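Local coordinates for protein RavO (PDB 6DM4) that binds phosphotyrosine peptides such as that of human Shc1 through an SH2 domain, the part of this Legionella pneumophila protein described here, at residues I40-S45 / A59-A64. Numbering follows the deposited sequence.
Sequences ILRWSS and AASFQA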
# COMPACT_ATOMS: atom_id res chain seq x y z
N ILE A 40 3.43 -5.26 14.36
CA ILE A 40 3.36 -5.30 12.90
C ILE A 40 1.96 -4.91 12.46
O ILE A 40 0.99 -4.99 13.21
CB ILE A 40 3.72 -6.68 12.33
CG1 ILE A 40 2.74 -7.75 12.82
CG2 ILE A 40 5.15 -7.00 12.67
CD1 ILE A 40 2.95 -9.13 12.19
N LEU A 41 1.87 -4.49 11.21
CA LEU A 41 0.62 -4.35 10.49
C LEU A 41 0.58 -5.40 9.38
O LEU A 41 1.62 -5.82 8.86
CB LEU A 41 0.47 -2.95 9.90
CG LEU A 41 0.44 -1.83 10.94
CD1 LEU A 41 0.50 -0.48 10.27
CD2 LEU A 41 -0.81 -1.94 11.78
N ARG A 42 -0.63 -5.83 9.03
CA ARG A 42 -0.75 -6.93 8.09
C ARG A 42 -2.11 -6.87 7.44
O ARG A 42 -3.03 -6.21 7.92
CB ARG A 42 -0.56 -8.29 8.77
CG ARG A 42 -1.45 -8.49 9.98
CD ARG A 42 -1.18 -9.82 10.66
NE ARG A 42 -2.00 -10.00 11.86
CZ ARG A 42 -3.28 -10.36 11.84
NH1 ARG A 42 -3.89 -10.57 10.68
NH2 ARG A 42 -3.94 -10.51 12.98
N TRP A 43 -2.24 -7.60 6.33
CA TRP A 43 -3.51 -7.70 5.63
C TRP A 43 -4.47 -8.56 6.46
O TRP A 43 -4.18 -9.72 6.74
CB TRP A 43 -3.27 -8.29 4.24
CG TRP A 43 -4.44 -8.27 3.29
CD1 TRP A 43 -5.24 -9.32 2.98
CD2 TRP A 43 -4.90 -7.16 2.51
NE1 TRP A 43 -6.18 -8.94 2.05
CE2 TRP A 43 -6.00 -7.62 1.75
CE3 TRP A 43 -4.50 -5.82 2.38
CZ2 TRP A 43 -6.70 -6.79 0.88
CZ3 TRP A 43 -5.20 -5.00 1.51
CH2 TRP A 43 -6.29 -5.49 0.77
N SER A 44 -5.60 -7.97 6.85
CA SER A 44 -6.53 -8.61 7.77
C SER A 44 -7.32 -9.73 7.11
O SER A 44 -7.63 -9.67 5.91
CB SER A 44 -7.50 -7.58 8.35
OG SER A 44 -8.62 -8.19 8.97
N SER A 45 -7.67 -10.74 7.91
CA SER A 45 -8.50 -11.84 7.43
C SER A 45 -9.88 -11.38 6.98
O SER A 45 -10.52 -12.07 6.18
CB SER A 45 -8.65 -12.90 8.53
OG SER A 45 -9.57 -12.47 9.52
N ALA A 59 -4.93 -5.35 10.04
CA ALA A 59 -4.77 -5.79 11.41
C ALA A 59 -3.40 -5.39 11.94
O ALA A 59 -2.41 -5.36 11.19
CB ALA A 59 -4.95 -7.31 11.55
N ALA A 60 -3.35 -5.06 13.22
CA ALA A 60 -2.10 -4.94 13.95
C ALA A 60 -1.91 -6.17 14.83
O ALA A 60 -2.89 -6.78 15.28
CB ALA A 60 -2.08 -3.68 14.81
N SER A 61 -0.66 -6.55 15.06
CA SER A 61 -0.34 -7.64 15.96
C SER A 61 0.86 -7.24 16.81
O SER A 61 1.76 -6.54 16.33
CB SER A 61 -0.03 -8.94 15.21
OG SER A 61 -1.20 -9.45 14.59
N PHE A 62 0.86 -7.66 18.07
CA PHE A 62 2.00 -7.46 18.94
C PHE A 62 2.05 -8.60 19.95
O PHE A 62 1.11 -9.39 20.05
CB PHE A 62 1.96 -6.10 19.64
CG PHE A 62 0.70 -5.84 20.42
CD1 PHE A 62 0.58 -6.28 21.73
CD2 PHE A 62 -0.36 -5.16 19.84
CE1 PHE A 62 -0.58 -6.05 22.45
CE2 PHE A 62 -1.52 -4.93 20.55
CZ PHE A 62 -1.63 -5.38 21.86
N GLN A 63 3.15 -8.67 20.68
CA GLN A 63 3.37 -9.76 21.63
C GLN A 63 3.56 -9.19 23.03
O GLN A 63 4.31 -8.23 23.22
CB GLN A 63 4.59 -10.59 21.23
CG GLN A 63 4.79 -11.83 22.09
CD GLN A 63 5.88 -12.73 21.56
OE1 GLN A 63 5.70 -13.94 21.44
NE2 GLN A 63 7.03 -12.15 21.25
N ALA A 64 2.88 -9.79 24.00
CA ALA A 64 3.12 -9.59 25.42
C ALA A 64 3.47 -10.94 26.04
O ALA A 64 3.59 -11.96 25.35
CB ALA A 64 1.90 -8.97 26.10
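I40 and R42 pair with S61 and A59 as the hydrogen-bonded positions of an antiparallel ladder between strand 40-43 and the middle of strand 55-64; the axes of these short segments come within 4.7 Å, their N-to-C directions 139° apart. Each pair exchanges two backbone bonds, the shortest running from R42 N to A59 O at 2.8 Å. Between them L41 faces A60 as a non-hydrogen-bonded pair, and A60 CA lies 3.2 Å from I40 O in a CA-H...O contact.

On the face carrying I40, R42, A59 and S61, the R42 side chain reaches across the neighbouring strand. Its CG sits between the backbone N and carbonyl carbon (chi1 53°), and the chain then runs extended to NE. The guanidinium lies flat over A59, with A59 CB 3.4 Å from its plane and centred beneath it. At its edge, NE donates an almost straight bond (165°) to S61 OG, 2.9 Å away and in the guanidinium plane. S61 OG is also bonded to S70 OG, and R42 NH2 to the same S70 hydroxyl, which helps fix the rotation of the group.

This is the central sheet of the SH2 fold, and R42 is consistent with the phosphotyrosine-binding arginine of the FLVR motif on strand βB: its NH2 bonds the phosphotyrosine side chain of the bound Shc1 peptide, as do S44 OG and S45 OG, while A59 packs against it. S44 CB approaches A59 CB to 4.1 Å. On the other face, L41 CD2 meets A60 CB at 3.7 Å, both side chains lying against I109 of helix 101-119.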